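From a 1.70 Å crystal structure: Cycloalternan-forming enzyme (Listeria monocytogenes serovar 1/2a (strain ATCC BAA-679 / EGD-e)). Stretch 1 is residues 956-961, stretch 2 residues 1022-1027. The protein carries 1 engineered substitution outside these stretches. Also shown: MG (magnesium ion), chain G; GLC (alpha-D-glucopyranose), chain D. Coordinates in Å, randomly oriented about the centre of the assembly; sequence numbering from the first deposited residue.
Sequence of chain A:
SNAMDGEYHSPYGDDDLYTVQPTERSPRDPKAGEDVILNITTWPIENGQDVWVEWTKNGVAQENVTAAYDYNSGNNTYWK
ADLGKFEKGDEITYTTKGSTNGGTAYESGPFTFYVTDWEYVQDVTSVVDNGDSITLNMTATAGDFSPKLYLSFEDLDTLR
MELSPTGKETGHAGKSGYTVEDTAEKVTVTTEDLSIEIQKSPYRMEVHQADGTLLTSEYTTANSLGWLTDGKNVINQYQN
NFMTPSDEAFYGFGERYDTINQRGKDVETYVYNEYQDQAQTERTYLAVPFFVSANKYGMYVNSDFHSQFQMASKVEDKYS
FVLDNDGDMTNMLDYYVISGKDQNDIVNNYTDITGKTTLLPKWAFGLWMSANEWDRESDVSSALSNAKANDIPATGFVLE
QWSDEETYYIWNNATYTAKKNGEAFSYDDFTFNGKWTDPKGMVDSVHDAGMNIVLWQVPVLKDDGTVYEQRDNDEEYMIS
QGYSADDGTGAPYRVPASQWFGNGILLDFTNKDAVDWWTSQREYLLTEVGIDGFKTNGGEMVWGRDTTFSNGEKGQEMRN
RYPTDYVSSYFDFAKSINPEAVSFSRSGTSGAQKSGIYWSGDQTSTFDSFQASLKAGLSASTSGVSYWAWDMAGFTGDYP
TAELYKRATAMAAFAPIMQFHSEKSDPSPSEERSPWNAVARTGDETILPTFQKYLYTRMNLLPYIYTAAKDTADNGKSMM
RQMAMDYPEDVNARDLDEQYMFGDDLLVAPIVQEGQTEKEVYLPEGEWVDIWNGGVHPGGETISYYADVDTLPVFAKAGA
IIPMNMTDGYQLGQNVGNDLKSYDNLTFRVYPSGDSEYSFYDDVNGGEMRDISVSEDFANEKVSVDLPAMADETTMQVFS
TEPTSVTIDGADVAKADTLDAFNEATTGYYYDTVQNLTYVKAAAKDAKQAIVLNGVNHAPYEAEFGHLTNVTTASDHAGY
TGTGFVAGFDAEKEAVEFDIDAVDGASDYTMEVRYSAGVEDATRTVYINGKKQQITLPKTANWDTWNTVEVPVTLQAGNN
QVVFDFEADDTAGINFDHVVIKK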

# COMPACT_ATOMS: atom_id res chain seq x y z
N ASP A 956 -1.28 -43.17 16.50
CA ASP A 956 -1.83 -44.16 17.44
C ASP A 956 -0.80 -44.83 18.36
O ASP A 956 -1.10 -45.86 19.02
CB ASP A 956 -2.68 -45.20 16.69
CG ASP A 956 -1.86 -46.05 15.71
OD1 ASP A 956 -0.77 -45.63 15.25
OD2 ASP A 956 -2.33 -47.16 15.38
N HIS A 957 0.41 -44.27 18.39
CA HIS A 957 1.42 -44.62 19.38
C HIS A 957 2.03 -43.33 19.92
O HIS A 957 2.61 -42.55 19.16
CB HIS A 957 2.49 -45.53 18.79
CG HIS A 957 1.95 -46.84 18.30
ND1 HIS A 957 1.59 -47.85 19.16
CD2 HIS A 957 1.68 -47.29 17.05
CE1 HIS A 957 1.13 -48.88 18.46
NE2 HIS A 957 1.19 -48.56 17.18
N ALA A 958 1.87 -43.12 21.23
CA ALA A 958 2.34 -41.92 21.94
C ALA A 958 3.85 -41.68 21.83
O ALA A 958 4.63 -42.62 21.66
CB ALA A 958 1.95 -42.02 23.40
N GLY A 959 4.24 -40.41 21.92
CA GLY A 959 5.65 -40.03 22.09
C GLY A 959 6.32 -39.40 20.89
O GLY A 959 7.47 -39.00 20.99
N TYR A 960 5.62 -39.34 19.76
CA TYR A 960 6.12 -38.71 18.54
C TYR A 960 6.22 -37.20 18.71
O TYR A 960 5.57 -36.61 19.57
CB TYR A 960 5.18 -39.01 17.35
CG TYR A 960 3.73 -38.65 17.63
CD1 TYR A 960 3.27 -37.32 17.52
CD2 TYR A 960 2.82 -39.63 18.04
CE1 TYR A 960 1.95 -37.00 17.80
CE2 TYR A 960 1.50 -39.32 18.32
CZ TYR A 960 1.07 -38.00 18.19
OH TYR A 960 -0.25 -37.69 18.46
N THR A 961 7.02 -36.58 17.85
CA THR A 961 7.01 -35.14 17.72
C THR A 961 6.16 -34.77 16.50
O THR A 961 5.88 -35.62 15.61
CB THR A 961 8.44 -34.55 17.63
OG1 THR A 961 9.04 -34.96 16.40
CG2 THR A 961 9.32 -34.97 18.82
N ASN A 1022 8.77 -52.34 21.67
CA ASN A 1022 7.41 -52.42 21.17
C ASN A 1022 7.12 -51.19 20.32
O ASN A 1022 8.01 -50.35 20.12
CB ASN A 1022 6.41 -52.53 22.34
CG ASN A 1022 6.67 -51.50 23.43
OD1 ASN A 1022 6.71 -50.30 23.18
ND2 ASN A 1022 6.82 -51.98 24.65
N TRP A 1023 5.88 -51.07 19.82
CA TRP A 1023 5.48 -49.93 19.00
C TRP A 1023 5.28 -48.63 19.78
O TRP A 1023 5.12 -47.56 19.18
CB TRP A 1023 4.24 -50.23 18.16
CG TRP A 1023 4.44 -51.30 17.15
CD1 TRP A 1023 3.96 -52.57 17.20
CD2 TRP A 1023 5.20 -51.20 15.95
NE1 TRP A 1023 4.37 -53.28 16.09
CE2 TRP A 1023 5.13 -52.46 15.30
CE3 TRP A 1023 5.94 -50.16 15.34
CZ2 TRP A 1023 5.77 -52.72 14.08
CZ3 TRP A 1023 6.58 -50.42 14.12
CH2 TRP A 1023 6.49 -51.68 13.50
N ASP A 1024 5.29 -48.71 21.11
CA ASP A 1024 5.22 -47.52 21.95
C ASP A 1024 6.62 -47.05 22.40
O ASP A 1024 6.73 -46.18 23.26
CB ASP A 1024 4.30 -47.73 23.16
CG ASP A 1024 2.83 -47.95 22.75
OD1 ASP A 1024 2.29 -47.21 21.89
OD2 ASP A 1024 2.20 -48.88 23.32
N THR A 1025 7.66 -47.63 21.80
CA THR A 1025 9.05 -47.27 22.10
C THR A 1025 9.74 -46.72 20.86
O THR A 1025 9.79 -47.40 19.82
CB THR A 1025 9.83 -48.49 22.65
OG1 THR A 1025 9.12 -49.04 23.77
CG2 THR A 1025 11.27 -48.09 23.08
N TRP A 1026 10.25 -45.49 20.98
CA TRP A 1026 10.97 -44.81 19.90
C TRP A 1026 12.47 -44.94 20.11
O TRP A 1026 12.93 -45.02 21.25
CB TRP A 1026 10.58 -43.33 19.81
CG TRP A 1026 9.10 -43.11 19.61
CD1 TRP A 1026 8.17 -42.88 20.58
CD2 TRP A 1026 8.39 -43.11 18.36
NE1 TRP A 1026 6.92 -42.74 20.01
CE2 TRP A 1026 7.03 -42.88 18.66
CE3 TRP A 1026 8.78 -43.28 17.01
CZ2 TRP A 1026 6.04 -42.82 17.66
CZ3 TRP A 1026 7.80 -43.22 16.02
CH2 TRP A 1026 6.44 -43.00 16.35
N ASN A 1027 13.22 -45.01 19.02
CA ASN A 1027 14.68 -45.02 19.05
C ASN A 1027 15.19 -44.06 18.00
O ASN A 1027 14.47 -43.73 17.05
CB ASN A 1027 15.23 -46.43 18.80
CG ASN A 1027 16.74 -46.51 18.92
OD1 ASN A 1027 17.33 -45.97 19.85
ND2 ASN A 1027 17.38 -47.16 17.95
MG MG G . 6.44 -36.67 13.75
C1 GLC D . 1.55 -52.43 14.09
C2 GLC D . 1.68 -51.02 14.68
C3 GLC D . 1.73 -49.95 13.58
C4 GLC D . 2.80 -50.26 12.54
C5 GLC D . 2.54 -51.66 11.98
C6 GLC D . 3.55 -52.09 10.93
O1 GLC D . 0.22 -52.68 13.59
O2 GLC D . 0.59 -50.74 15.56
O3 GLC D . 1.92 -48.68 14.18
O4 GLC D . 2.78 -49.27 11.50
O5 GLC D . 2.54 -52.63 13.06
O6 GLC D . 3.15 -53.39 10.48

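Two side-chain hydrogen bonds join the stretches, one offered from each side. The indole nitrogen of Trp1026 donates to a backbone carbonyl, with NE1 of Trp1026 2.8 Å from O of Ala958 and a nearly straight N-H...O angle of 166°. The acceptor is a main-chain atom, so the bond does not depend on the side chain of Ala958. CB of Ala958, directed sideways, comes no nearer to the other stretch than 5.4 Å, to OD1 of Asp1024. The second bond runs the opposite way: ND1 of His957 donates to OD1 of Asp1024 over 2.9 Å, at an angle of 157°. The CA-to-CB bond of Asp1024 points sideways, but its m rotamer brings the carboxylate nearer, so that OD1 reaches the edge of the imidazole close to the ring plane, where a nitrogen can meet it.

Histidine suits this place because its two nitrogens serve two partners. With ND1 engaged by Asp1024, NE2 of His957 lies 2.8 Å from O2 of the bound glucose and forms a hydrogen bond with it. Trp1023 adds to the sugar contact: C1 of the glucose sits over one face of the indole, and CZ2 of Trp1023 approaches O5 of the sugar to 3.4 Å. Each stretch thus supplies one aromatic residue to the ligand.

These same two residues also pack against each other. CB of Trp1023 lies over one face of the imidazole, 3.6 Å from the centroid of the His957 ring and 19° off its normal, a CH-pi contact. The rings themselves meet obliquely, with planes at 33° and centroids of the His957 ring and the Trp1023 five-membered ring 5.5 Å apart. The side chain of His957 also packs on the backbone, its CB 3.3 Å from O of Trp1023.

Around Trp1026 the first stretch passes close to the indole. Gly959 has phi/psi of 108/-5, a conformation in which a CB would be jammed against the preceding carbonyl oxygen; it would also stand 2.9 Å from NE1 of Trp1026, a clash. Glycine therefore suits both the backbone conformation and the close approach of the indole. Beyond it, CB of Tyr960 makes an apolar contact of 3.9 Å with CZ2 of Trp1026, although the end of the tyrosine side chain leads away.

The second stretch presents these groups from a type I beta turn, Asn1022 to Thr1025, closed by a backbone hydrogen bond from N of Thr1025 to O of Asn1022 (3.2 Å). OD1 of Asn1022 reinforces it, accepting from OG1 of Thr1025 at 2.8 Å and, weakly, from N of Asp1024 at 3.0 Å.

In all, 314 Å² is buried, both sides summed, with His957 and Trp1026 the most extensively covered. O of His957, 3.8 Å from CZ2 of Trp1026, is buried by the contact and has no partner in the model. At the end of the first stretch, O of Thr961 binds the magnesium ion at 2.2 Å, outside the contact itself.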